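Local coordinates for protein trans-4-hydroxy-L-proline dehydratase (Clostridioides difficile 70-100-2010, PDB 6VXC) that dehydrates trans-4-hydroxy-L-proline to (S)-1-pyrroline-5-carboxylate as a glycyl radical enzyme of anaerobic hydroxyproline degradation, at residues Tyr164-Phe169 and Gly484-Ser489; Lys475-Thr480 and Gly576-Ser581; Lys586-Asp591 and Asn616-Lys621; Asp605-Gly610 and Met675-Asn680; Asn680-Ala685 and Ser693-Gly698. All coordinates share one frame; numbering follows the deposited sequence.

Contact 1. Residues Tyr164-Phe169 and Gly484-Ser489; sequences YEAGMF and GYDPIS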
# COMPACT_ATOMS: atom_id res chain seq x y z
N TYR A 164 11.04 10.85 -15.47
CA TYR A 164 11.30 10.13 -14.23
C TYR A 164 12.35 10.84 -13.39
O TYR A 164 12.14 11.14 -12.20
CB TYR A 164 11.71 8.69 -14.56
CG TYR A 164 12.29 7.88 -13.42
CD1 TYR A 164 11.49 7.38 -12.40
CD2 TYR A 164 13.64 7.55 -13.41
CE1 TYR A 164 12.03 6.62 -11.37
CE2 TYR A 164 14.19 6.79 -12.40
CZ TYR A 164 13.39 6.33 -11.39
OH TYR A 164 13.98 5.58 -10.40
N GLU A 165 13.48 11.19 -14.01
CA GLU A 165 14.57 11.83 -13.28
C GLU A 165 14.17 13.20 -12.75
O GLU A 165 14.70 13.63 -11.73
CB GLU A 165 15.79 11.95 -14.18
CG GLU A 165 16.56 10.67 -14.27
CD GLU A 165 17.59 10.71 -15.37
OE1 GLU A 165 17.83 11.82 -15.92
OE2 GLU A 165 18.14 9.64 -15.70
N ALA A 166 13.26 13.89 -13.43
CA ALA A 166 12.81 15.22 -13.02
C ALA A 166 11.72 15.20 -11.94
O ALA A 166 11.33 16.26 -11.47
CB ALA A 166 12.27 15.98 -14.23
N GLY A 167 11.22 14.03 -11.56
CA GLY A 167 10.16 13.97 -10.58
C GLY A 167 8.77 14.22 -11.11
O GLY A 167 7.89 14.58 -10.32
N MET A 168 8.53 14.03 -12.42
CA MET A 168 7.18 14.11 -12.95
C MET A 168 6.32 12.94 -12.48
O MET A 168 5.10 13.06 -12.39
CB MET A 168 7.19 14.14 -14.49
CG MET A 168 7.94 15.30 -15.13
SD MET A 168 7.46 16.91 -14.43
CE MET A 168 5.68 16.95 -14.71
N PHE A 169 6.93 11.78 -12.26
CA PHE A 169 6.18 10.61 -11.82
C PHE A 169 7.17 9.62 -11.25
O PHE A 169 8.39 9.81 -11.36
CB PHE A 169 5.34 10.02 -12.97
CG PHE A 169 6.14 9.63 -14.21
CD1 PHE A 169 6.91 8.47 -14.23
CD2 PHE A 169 6.06 10.39 -15.37
CE1 PHE A 169 7.61 8.09 -15.39
CE2 PHE A 169 6.76 10.02 -16.54
CZ PHE A 169 7.54 8.86 -16.54
N GLY A 484 6.67 23.80 -21.25
CA GLY A 484 7.29 22.49 -21.28
C GLY A 484 8.64 22.42 -20.63
O GLY A 484 9.18 21.32 -20.46
N TYR A 485 9.22 23.56 -20.27
CA TYR A 485 10.52 23.61 -19.64
C TYR A 485 10.37 23.41 -18.14
O TYR A 485 9.45 23.95 -17.53
CB TYR A 485 11.19 24.95 -19.96
CG TYR A 485 12.57 25.16 -19.40
CD1 TYR A 485 13.67 24.54 -19.98
CD2 TYR A 485 12.79 26.02 -18.34
CE1 TYR A 485 14.94 24.74 -19.49
CE2 TYR A 485 14.06 26.23 -17.85
CZ TYR A 485 15.12 25.59 -18.44
OH TYR A 485 16.38 25.80 -17.95
N ASP A 486 11.26 22.63 -17.56
CA ASP A 486 11.25 22.40 -16.13
C ASP A 486 12.24 23.36 -15.47
O ASP A 486 13.45 23.20 -15.66
CB ASP A 486 11.60 20.95 -15.82
CG ASP A 486 11.78 20.68 -14.35
OD1 ASP A 486 11.36 21.52 -13.54
OD2 ASP A 486 12.37 19.63 -14.02
N PRO A 487 11.79 24.34 -14.69
CA PRO A 487 12.73 25.31 -14.11
C PRO A 487 13.70 24.69 -13.12
O PRO A 487 14.71 25.33 -12.80
CB PRO A 487 11.80 26.32 -13.40
CG PRO A 487 10.42 25.96 -13.80
CD PRO A 487 10.42 24.54 -14.19
N ILE A 488 13.41 23.50 -12.60
CA ILE A 488 14.26 22.88 -11.60
C ILE A 488 15.34 22.01 -12.25
O ILE A 488 16.53 22.22 -12.02
CB ILE A 488 13.42 22.06 -10.59
CG1 ILE A 488 12.34 22.94 -9.96
CG2 ILE A 488 14.32 21.44 -9.52
CD1 ILE A 488 12.85 24.21 -9.29
N SER A 489 14.94 21.03 -13.06
CA SER A 489 15.97 20.26 -13.75
C SER A 489 16.59 21.03 -14.90
O SER A 489 17.58 20.56 -15.46
CB SER A 489 15.41 18.93 -14.27
OG SER A 489 14.55 19.16 -15.38
O HOH W 1 12.97 18.45 -11.59
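A helix end meets an Asx turn here: Ala166, near the close of helix 158-166, faces Asp486 and Ser489, and Gly167 follows with the positive phi of a Schellman motif. The direct touch is small. The methyl carbon Ala166 CB rests 3.7 Å from Asp486 OD2, with Ser489 OG beside that oxygen at 4.1 Å from Ala166 CB. One water does the polar work, donating to Ala166 O at 2.7 Å and also to Asp486 OD2 at 2.8 Å, which ties the carbonyl of Ala166 to the carboxylate.

On its own side the carboxylate organises the 484-489 chain. CG of Asp486 stands anti to the backbone N (chi1 173°), and this carries the oxygens over the peptides that follow. Ile488 N reaches Asp486 OD1 at 3.0 Å from well above the carboxylate plane, the bond that defines the Asx turn. Ser489 grips Asp486 OD2 twice, through OG at 2.6 Å and through N at 3.1 Å, both from the same face of the plane. The Ser489 hydroxyl can reach back because chi1 is 72°, which sets OG between the backbone N and the carbonyl carbon. Asp486 OD1 is further paired with Lys475 NZ of helix 473-481, in a salt bridge.

Counting the water, three donors converge on OD2, and OD1 takes a peptide NH and a lysine ammonium. A buried carboxylate so surrounded is probably held as the anion, with its rotation fixed, while Ala166 meets it by van der Waals contact and through the shared water.

Contact 2. Residues Lys475-Thr480 and Gly576-Ser581; sequences KILELT and GTITDS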
# COMPACT_ATOMS: atom_id res chain seq x y z
N LYS A 475 3.33 19.69 -10.73
CA LYS A 475 4.46 19.98 -11.62
C LYS A 475 4.05 19.95 -13.09
O LYS A 475 4.70 20.60 -13.91
CB LYS A 475 5.61 19.01 -11.36
CG LYS A 475 6.94 19.46 -11.98
CD LYS A 475 8.10 18.64 -11.42
CE LYS A 475 9.45 19.02 -12.04
NZ LYS A 475 9.98 20.29 -11.48
N ILE A 476 2.97 19.26 -13.44
CA ILE A 476 2.46 19.37 -14.79
C ILE A 476 1.97 20.79 -15.05
O ILE A 476 2.17 21.33 -16.15
CB ILE A 476 1.37 18.32 -15.04
CG1 ILE A 476 2.01 16.92 -15.02
CG2 ILE A 476 0.61 18.59 -16.35
CD1 ILE A 476 1.02 15.77 -15.14
N LEU A 477 1.34 21.44 -14.06
CA LEU A 477 1.02 22.85 -14.23
C LEU A 477 2.30 23.68 -14.34
O LEU A 477 2.38 24.59 -15.17
CB LEU A 477 0.15 23.37 -13.07
CG LEU A 477 -0.22 24.87 -13.12
CD1 LEU A 477 -1.05 25.22 -14.36
CD2 LEU A 477 -0.98 25.30 -11.88
N GLU A 478 3.32 23.35 -13.55
CA GLU A 478 4.57 24.08 -13.64
C GLU A 478 5.14 24.01 -15.05
O GLU A 478 5.50 25.04 -15.63
CB GLU A 478 5.58 23.54 -12.62
CG GLU A 478 6.91 24.30 -12.58
CD GLU A 478 7.83 23.82 -11.45
OE1 GLU A 478 8.31 22.67 -11.51
OE2 GLU A 478 8.04 24.59 -10.49
N LEU A 479 5.15 22.82 -15.65
CA LEU A 479 5.59 22.69 -17.04
C LEU A 479 4.75 23.54 -17.96
O LEU A 479 5.28 24.22 -18.84
CB LEU A 479 5.55 21.22 -17.49
CG LEU A 479 6.45 20.15 -16.86
CD1 LEU A 479 6.29 18.82 -17.61
CD2 LEU A 479 7.91 20.57 -16.81
N THR A 480 3.42 23.53 -17.77
CA THR A 480 2.52 24.36 -18.56
C THR A 480 2.91 25.83 -18.49
O THR A 480 2.91 26.53 -19.51
CB THR A 480 1.07 24.19 -18.08
OG1 THR A 480 0.71 22.81 -18.09
CG2 THR A 480 0.08 24.98 -18.96
N GLY A 576 -5.10 19.34 -4.17
CA GLY A 576 -5.30 20.60 -3.47
C GLY A 576 -4.36 21.70 -3.95
O GLY A 576 -4.77 22.83 -4.22
N THR A 577 -3.07 21.37 -4.05
CA THR A 577 -2.09 22.35 -4.52
C THR A 577 -2.47 22.86 -5.90
O THR A 577 -2.56 24.08 -6.12
CB THR A 577 -0.70 21.70 -4.54
OG1 THR A 577 -0.31 21.35 -3.21
CG2 THR A 577 0.35 22.65 -5.13
N ILE A 578 -2.78 21.96 -6.83
CA ILE A 578 -3.01 22.44 -8.19
C ILE A 578 -4.35 23.15 -8.31
O ILE A 578 -4.47 24.13 -9.05
CB ILE A 578 -2.86 21.33 -9.25
CG1 ILE A 578 -3.05 21.98 -10.64
CG2 ILE A 578 -3.82 20.17 -9.01
CD1 ILE A 578 -2.82 21.09 -11.76
N THR A 579 -5.37 22.68 -7.57
CA THR A 579 -6.64 23.39 -7.52
C THR A 579 -6.44 24.83 -7.08
O THR A 579 -6.92 25.77 -7.72
CB THR A 579 -7.62 22.70 -6.57
OG1 THR A 579 -8.00 21.42 -7.07
CG2 THR A 579 -8.86 23.55 -6.42
N ASP A 580 -5.76 25.02 -5.94
CA ASP A 580 -5.55 26.38 -5.46
C ASP A 580 -4.68 27.19 -6.41
O ASP A 580 -4.87 28.40 -6.53
CB ASP A 580 -4.95 26.35 -4.05
CG ASP A 580 -5.96 25.94 -2.97
OD1 ASP A 580 -7.16 25.78 -3.26
OD2 ASP A 580 -5.55 25.77 -1.80
N SER A 581 -3.73 26.55 -7.11
CA SER A 581 -2.89 27.28 -8.06
C SER A 581 -3.70 27.78 -9.25
O SER A 581 -3.63 28.96 -9.60
CB SER A 581 -1.73 26.41 -8.53
OG SER A 581 -0.80 26.20 -7.49
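Ile476 O, one residue before the Leu477 that packs on Ile578 and Ser581, is gripped twice from within its own helix. The setting is buried helix-helix packing, between helices 473-481 and 575-591 of the pyruvate formate lyase-like fold. Thr480 N donates to Ile476 O at 3.0 Å, the ordinary i to i+4 bond, and Thr480 OG1 adds a second bond to the same oxygen at 2.8 Å. The two arrive from opposite faces of the carbonyl plane, the hydroxyl tilted 29° out of it, so the threonine's polar end is spent on the backbone.

Leu477 is the bridging side chain. Its CG lies anti to the backbone N (chi1 178°), which sends the CD2 branch across the gap. The base of the side chain, Leu477 CB, meets Ile578 CD1 at 4.0 Å, and the two side chains pass at a slant. Leu477 CD2 sits 4.1 Å from Ile578 CG1 and also reaches the next turn of helix 575-591. Phe513 of helix 506-538 packs on Ile578 and Ile476 alike, adding a third helix to this core.

On another side of helix 473-481, Lys475 and Glu478 form an intrahelical salt bridge. The closest approach of the two helix segments is methyl to methylene, Leu477 CD2 to Ser581 CB at 3.6 Å.

Contact 3. Residues Lys586-Asp591 and Asn616-Lys621; sequences KYNVFD and NLVSNK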
# COMPACT_ATOMS: atom_id res chain seq x y z
N LYS A 586 -7.00 32.01 -12.15
CA LYS A 586 -8.29 32.45 -12.67
C LYS A 586 -8.78 33.69 -11.95
O LYS A 586 -9.20 34.67 -12.58
CB LYS A 586 -9.31 31.32 -12.55
CG LYS A 586 -10.68 31.68 -13.07
CD LYS A 586 -11.60 30.50 -12.84
CE LYS A 586 -12.89 30.64 -13.57
NZ LYS A 586 -13.70 29.40 -13.37
N TYR A 587 -8.70 33.68 -10.61
CA TYR A 587 -9.25 34.77 -9.81
C TYR A 587 -8.45 36.05 -10.01
O TYR A 587 -9.02 37.12 -10.26
CB TYR A 587 -9.27 34.36 -8.33
CG TYR A 587 -9.95 35.33 -7.39
CD1 TYR A 587 -11.32 35.31 -7.23
CD2 TYR A 587 -9.21 36.23 -6.63
CE1 TYR A 587 -11.96 36.18 -6.35
CE2 TYR A 587 -9.85 37.13 -5.74
CZ TYR A 587 -11.23 37.09 -5.61
OH TYR A 587 -11.88 37.94 -4.75
N ASN A 588 -7.12 35.96 -9.91
CA ASN A 588 -6.28 37.15 -9.89
C ASN A 588 -5.88 37.63 -11.28
O ASN A 588 -5.86 38.85 -11.52
CB ASN A 588 -5.02 36.89 -9.06
CG ASN A 588 -5.33 36.76 -7.58
OD1 ASN A 588 -5.61 37.75 -6.91
ND2 ASN A 588 -5.28 35.52 -7.07
N VAL A 589 -5.59 36.73 -12.22
CA VAL A 589 -5.13 37.14 -13.55
C VAL A 589 -6.31 37.44 -14.47
O VAL A 589 -6.34 38.48 -15.13
CB VAL A 589 -4.20 36.08 -14.16
CG1 VAL A 589 -3.81 36.50 -15.58
CG2 VAL A 589 -2.97 35.87 -13.30
N PHE A 590 -7.30 36.55 -14.54
CA PHE A 590 -8.33 36.67 -15.57
C PHE A 590 -9.63 37.29 -15.08
O PHE A 590 -10.28 38.00 -15.85
CB PHE A 590 -8.61 35.30 -16.20
CG PHE A 590 -7.45 34.77 -16.99
CD1 PHE A 590 -7.19 35.26 -18.26
CD2 PHE A 590 -6.60 33.82 -16.45
CE1 PHE A 590 -6.12 34.78 -19.00
CE2 PHE A 590 -5.53 33.33 -17.17
CZ PHE A 590 -5.28 33.82 -18.45
N ASP A 591 -10.05 37.06 -13.83
CA ASP A 591 -11.33 37.59 -13.36
C ASP A 591 -11.16 38.98 -12.76
O ASP A 591 -11.65 39.96 -13.31
CB ASP A 591 -12.01 36.64 -12.36
CG ASP A 591 -12.76 35.48 -13.03
OD1 ASP A 591 -12.81 35.43 -14.29
OD2 ASP A 591 -13.32 34.62 -12.30
N ASN A 616 0.74 37.80 -0.77
CA ASN A 616 -0.38 38.02 0.14
C ASN A 616 -1.71 37.79 -0.58
O ASN A 616 -2.65 37.24 0.01
CB ASN A 616 -0.32 39.44 0.69
CG ASN A 616 -1.33 39.70 1.79
OD1 ASN A 616 -1.80 38.78 2.45
ND2 ASN A 616 -1.74 40.95 1.93
N LEU A 617 -1.81 38.24 -1.83
CA LEU A 617 -3.06 38.08 -2.57
C LEU A 617 -3.40 36.61 -2.79
O LEU A 617 -4.52 36.18 -2.50
CB LEU A 617 -2.98 38.81 -3.92
CG LEU A 617 -2.99 40.35 -3.93
CD1 LEU A 617 -2.81 40.89 -5.35
CD2 LEU A 617 -4.27 40.90 -3.30
N VAL A 618 -2.44 35.83 -3.30
CA VAL A 618 -2.76 34.45 -3.66
C VAL A 618 -2.91 33.60 -2.42
O VAL A 618 -3.63 32.61 -2.43
CB VAL A 618 -1.70 33.84 -4.61
CG1 VAL A 618 -1.60 34.63 -5.88
CG2 VAL A 618 -0.35 33.75 -3.91
N SER A 619 -2.22 33.96 -1.33
CA SER A 619 -2.31 33.16 -0.12
C SER A 619 -3.54 33.51 0.71
O SER A 619 -4.18 32.61 1.27
CB SER A 619 -1.05 33.35 0.74
OG SER A 619 0.13 33.09 0.01
N ASN A 620 -3.87 34.80 0.80
CA ASN A 620 -4.81 35.28 1.80
C ASN A 620 -6.04 35.98 1.24
O ASN A 620 -6.98 36.23 2.00
CB ASN A 620 -4.09 36.22 2.77
CG ASN A 620 -2.88 35.57 3.41
OD1 ASN A 620 -2.97 34.45 3.91
ND2 ASN A 620 -1.74 36.25 3.38
N LYS A 621 -6.06 36.35 -0.03
CA LYS A 621 -7.22 37.04 -0.57
C LYS A 621 -7.82 36.32 -1.78
O LYS A 621 -8.44 36.95 -2.64
CB LYS A 621 -6.91 38.51 -0.90
CG LYS A 621 -6.75 39.45 0.32
CD LYS A 621 -5.32 39.64 0.79
CE LYS A 621 -5.19 40.91 1.68
NZ LYS A 621 -5.81 40.79 3.02
O HOH W 2 -9.94 39.28 -3.08
O HOH W 3 -6.67 38.36 -4.58
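The Tyr587 ring meets Lys621 O obliquely, CE2 coming within 3.4 Å of that oxygen, while two waters sit at the ring's edge, in its plane. The first water is 2.9 Å from Tyr587 OH and donates to Lys621 O at 2.8 Å. The second donates to Lys621 O at 3.0 Å and to Asn588 OD1 at 2.6 Å. One carbonyl thus takes up both waters, linking it to the phenol and to the neighbouring amide. Tyr587 CG lies anti to the backbone N (chi1 -173°), which swings the ring beside Lys621.

The Asn588 amide is the other flat group. Its oxygen passes Leu617 CB at 4.1 Å, and its nitrogen lies 4.0 Å from Val618 CG1, the amide and valine side chains crossing at about a right angle. ND2 is satisfied at Ala584 O, one turn back in its own helix, and at Thr622 OG1, so the same two atoms that have polar partners also touch apolar carbon across the contact.

This is helix-helix packing near the surface, between the last turns of helices 575-591 and 612-620. Helix 575-591 finishes in a wider pi-type turn in which Asp591 N bonds Lys586 O at 2.8 Å, whereas the Phe590 N bond to that oxygen is weak. Opposite, Lys621 is the first residue to leave helical geometry, and the end of its exposed side chain leads away while its carbonyl stays in the contact.

Contact 4. Residues Asp605-Gly610 and Met675-Asn680; sequences DANFEG and MGASPN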
# COMPACT_ATOMS: atom_id res chain seq x y z
N ASP A 605 9.37 32.78 -10.20
CA ASP A 605 10.80 32.59 -10.41
C ASP A 605 11.63 33.16 -9.26
O ASP A 605 12.67 32.60 -8.92
CB ASP A 605 11.22 33.23 -11.73
CG ASP A 605 12.66 32.91 -12.10
OD1 ASP A 605 12.95 31.74 -12.41
OD2 ASP A 605 13.49 33.84 -12.07
N ALA A 606 11.15 34.22 -8.63
CA ALA A 606 11.84 34.83 -7.50
C ALA A 606 11.44 34.21 -6.16
O ALA A 606 11.79 34.74 -5.11
CB ALA A 606 11.57 36.33 -7.48
N ASN A 607 10.69 33.10 -6.18
CA ASN A 607 10.17 32.52 -4.95
C ASN A 607 9.45 33.57 -4.12
O ASN A 607 9.52 33.57 -2.89
CB ASN A 607 11.29 31.84 -4.14
CG ASN A 607 10.76 30.74 -3.21
OD1 ASN A 607 9.69 30.17 -3.46
ND2 ASN A 607 11.50 30.45 -2.15
N PHE A 608 8.77 34.50 -4.80
CA PHE A 608 8.01 35.61 -4.25
C PHE A 608 8.88 36.67 -3.58
O PHE A 608 8.35 37.63 -3.03
CB PHE A 608 6.93 35.13 -3.28
CG PHE A 608 5.83 34.35 -3.95
CD1 PHE A 608 4.82 35.00 -4.63
CD2 PHE A 608 5.83 32.96 -3.93
CE1 PHE A 608 3.82 34.30 -5.24
CE2 PHE A 608 4.83 32.25 -4.55
CZ PHE A 608 3.82 32.92 -5.21
N GLU A 609 10.20 36.52 -3.63
CA GLU A 609 11.11 37.53 -3.13
C GLU A 609 10.95 38.80 -3.94
O GLU A 609 11.09 38.79 -5.17
CB GLU A 609 12.53 36.98 -3.24
CG GLU A 609 13.39 37.23 -2.06
CD GLU A 609 14.63 36.36 -2.08
OE1 GLU A 609 15.63 36.76 -2.72
OE2 GLU A 609 14.59 35.27 -1.48
N GLY A 610 10.62 39.89 -3.27
CA GLY A 610 10.31 41.11 -3.96
C GLY A 610 8.91 41.16 -4.50
O GLY A 610 8.55 42.15 -5.15
N MET A 675 10.00 20.81 -7.08
CA MET A 675 9.14 21.78 -7.77
C MET A 675 9.42 23.18 -7.25
O MET A 675 9.71 23.38 -6.07
CB MET A 675 7.67 21.42 -7.58
CG MET A 675 6.69 22.21 -8.41
SD MET A 675 5.05 21.47 -8.26
CE MET A 675 4.05 22.85 -8.68
N GLY A 676 9.31 24.17 -8.14
CA GLY A 676 9.46 25.55 -7.73
C GLY A 676 8.22 26.04 -7.01
O GLY A 676 7.29 25.29 -6.70
N ALA A 677 8.20 27.35 -6.76
CA ALA A 677 7.03 27.96 -6.17
C ALA A 677 5.84 27.79 -7.11
O ALA A 677 6.00 27.70 -8.33
CB ALA A 677 7.28 29.44 -5.90
N SER A 678 4.65 27.72 -6.54
CA SER A 678 3.44 27.57 -7.32
C SER A 678 2.51 28.75 -7.11
O SER A 678 2.63 29.49 -6.12
CB SER A 678 2.71 26.25 -7.00
OG SER A 678 2.64 25.95 -5.62
N PRO A 679 1.58 28.98 -8.05
CA PRO A 679 0.74 30.19 -8.01
C PRO A 679 -0.13 30.33 -6.77
O PRO A 679 -0.61 31.43 -6.50
CB PRO A 679 -0.14 30.04 -9.27
CG PRO A 679 0.68 29.21 -10.19
CD PRO A 679 1.44 28.25 -9.32
N ASN A 680 -0.39 29.25 -6.02
CA ASN A 680 -1.23 29.39 -4.84
C ASN A 680 -0.51 30.04 -3.67
O ASN A 680 -1.15 30.34 -2.66
CB ASN A 680 -1.77 28.03 -4.40
CG ASN A 680 -0.66 27.10 -3.94
OD1 ASN A 680 0.43 27.10 -4.51
ND2 ASN A 680 -0.93 26.31 -2.91
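The snug part of this contact centres on Ala677, whose methyl meets both Asn607 and Phe608. Ala677 CB is 3.5 Å from Asn607 OD1 and 4.0 Å from Phe608 CE2. Beyond it the phenyl ring turns its edge to the backbone: Phe608 CZ lies 3.7 Å from Ser678 O, the oxygen being near the ring plane. The ring gets there because CG stands anti to the carbonyl carbon (chi1 -68°). Asn607 OD1 touches the methyl in passing, since its hydrogen bond is to Cys684 N.

The outer side is looser. Asp605, Glu609 and Gly610 are exposed and stay off the other segment. Here a Schellman motif with Asn607 at C-prime ends helix 597-605, overlapping a type I' turn closed by Glu609 N to Ala606 O at 2.8 Å. Ser678, whose side chain sets out away from 605-610, donates through OG to Asn680 OD1 at 2.7 Å, a bond within the loop.

The 675-680 loop, which follows helix 667-673, touches three helices: Met675 packs on helix 473-481, Ser678 on Ser581 of helix 575-591, and Pro679 on Leu600 and Leu604 of helix 597-605.

Contact 5. Residues Asn680-Ala685 and Ser693-Gly698; sequences NGRLCA and SPEKGG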
# COMPACT_ATOMS: atom_id res chain seq x y z
N ASN A 680 -0.39 29.25 -6.02
CA ASN A 680 -1.23 29.39 -4.84
C ASN A 680 -0.51 30.04 -3.67
O ASN A 680 -1.15 30.34 -2.66
CB ASN A 680 -1.77 28.03 -4.40
CG ASN A 680 -0.66 27.10 -3.94
OD1 ASN A 680 0.43 27.10 -4.51
ND2 ASN A 680 -0.93 26.31 -2.91
N GLY A 681 0.80 30.27 -3.78
CA GLY A 681 1.58 30.83 -2.70
C GLY A 681 2.48 29.83 -2.01
O GLY A 681 3.28 30.24 -1.16
N ARG A 682 2.41 28.55 -2.36
CA ARG A 682 3.36 27.57 -1.84
C ARG A 682 4.76 27.91 -2.33
O ARG A 682 4.94 28.28 -3.50
CB ARG A 682 2.94 26.16 -2.27
CG ARG A 682 3.90 25.05 -1.92
CD ARG A 682 3.67 23.79 -2.78
NE ARG A 682 4.96 23.20 -3.11
CZ ARG A 682 5.76 23.65 -4.07
NH1 ARG A 682 5.38 24.68 -4.81
NH2 ARG A 682 6.93 23.08 -4.27
N LEU A 683 5.74 27.87 -1.44
CA LEU A 683 7.07 28.28 -1.84
C LEU A 683 7.87 27.11 -2.41
O LEU A 683 7.51 25.94 -2.28
CB LEU A 683 7.82 28.91 -0.67
CG LEU A 683 7.18 30.17 -0.07
CD1 LEU A 683 8.08 30.74 1.00
CD2 LEU A 683 6.90 31.22 -1.14
N CYS A 684 9.00 27.47 -3.03
CA CYS A 684 9.88 26.54 -3.72
C CYS A 684 10.32 25.40 -2.80
O CYS A 684 10.72 25.62 -1.66
CB CYS A 684 11.10 27.29 -4.26
SG CYS A 684 12.33 26.26 -5.10
N ALA A 685 10.25 24.18 -3.33
CA ALA A 685 10.70 22.96 -2.67
C ALA A 685 9.86 22.57 -1.45
O ALA A 685 10.22 21.61 -0.75
CB ALA A 685 12.18 23.05 -2.26
N SER A 693 -6.64 16.13 0.59
CA SER A 693 -6.76 17.08 1.68
C SER A 693 -6.53 18.50 1.17
O SER A 693 -5.95 18.70 0.10
CB SER A 693 -5.73 16.77 2.77
OG SER A 693 -5.75 15.41 3.18
N PRO A 694 -6.97 19.50 1.92
CA PRO A 694 -6.68 20.90 1.55
C PRO A 694 -5.19 21.22 1.63
O PRO A 694 -4.42 20.55 2.32
CB PRO A 694 -7.46 21.71 2.59
CG PRO A 694 -8.48 20.75 3.17
CD PRO A 694 -7.84 19.40 3.11
N GLU A 695 -4.81 22.27 0.92
CA GLU A 695 -3.47 22.82 1.01
C GLU A 695 -3.23 23.40 2.40
O GLU A 695 -4.16 23.69 3.15
CB GLU A 695 -3.26 23.92 -0.04
CG GLU A 695 -2.37 23.54 -1.23
CD GLU A 695 -0.87 23.62 -0.91
OE1 GLU A 695 -0.51 23.60 0.28
OE2 GLU A 695 -0.05 23.69 -1.86
N LYS A 696 -1.95 23.62 2.72
CA LYS A 696 -1.57 24.18 4.01
C LYS A 696 -2.20 25.56 4.20
O LYS A 696 -2.00 26.46 3.38
CB LYS A 696 -0.05 24.27 4.11
CG LYS A 696 0.61 22.90 4.14
CD LYS A 696 0.18 22.13 5.38
CE LYS A 696 0.75 20.72 5.42
NZ LYS A 696 -0.02 19.80 4.53
N GLY A 697 -2.95 25.71 5.29
CA GLY A 697 -3.65 26.94 5.56
C GLY A 697 -4.84 27.22 4.66
O GLY A 697 -5.42 28.30 4.75
N GLY A 698 -5.23 26.27 3.81
CA GLY A 698 -6.28 26.53 2.85
C GLY A 698 -7.69 26.52 3.41
O GLY A 698 -8.53 27.33 3.02
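Asn680 and Glu695 face each other from two parts of the long loop between helices 667-673 and 703-711. The Glu695 end is a type II beta turn, closed by Gly698 N to Glu695 O at 2.9 Å, with Gly697 at the positive-phi corner. Glu695 lies near the start of the glycine radical part of the sequence, Asn680 near the end of the pyruvate formate lyase-like part.

Of hydrogen bonds across the gap there is one, and it is weak: Asn680 ND2 donates to Glu695 OE2 at 3.0 Å with a bent N-H...O angle of 139°. The side chains cross at about a right angle, and the amide and carboxylate planes are turned 45° apart. The stronger partner of Glu695 OE2 is Thr577 OG1 of helix 575-591, while Asn680 OD1 is held by Ser678 OG and, weakly, by Arg682 N.

Charge plays a more distant part. Arg682 NE stays 5.2 Å from Glu695 OE2; the guanidinium is bonded elsewhere, NE to Lys686 O and NH1 to Gly676 O and Ser678 OG. An electrostatic pull between the two is probable, but they form no salt bridge.

What touches instead is the arginine's aliphatic stem. It passes across the glutamate side chain at about a right angle, CB, CG and CD all near Glu695 OE2, with Arg682 CD 3.8 Å from that oxygen.

Glu695 is bent at chi2 (-80°), which folds the carboxylate back over its own turn. There Glu695 OE1 offers its anti lone pair to Lys696 N at 2.8 Å.

Overall arrangement
The five contacts form one connected patch on the same side of the chain's centre, away from the probable radical cysteine Cys454, the probable proton acceptor Glu456 and the radical glycine Gly785. Contacts 1 and 2, centres 13 Å apart, are tied by the Lys475 NZ to Asp486 OD1 salt bridge at 2.8 Å. Helix 575-591 serves both contacts 2 and 3, whose centres are about 15 Å apart. Contact 2 also meets contact 5 through Thr577 OG1 and Glu695 OE2, 2.7 Å apart, and contact 4 through Glu478 OE2 and Gly676 N. Contacts 4 and 5 share Asn680, and Val618 of contact 3 packs on Pro679 O. Contacts 1 and 3 are farthest apart, centres about 26 Å.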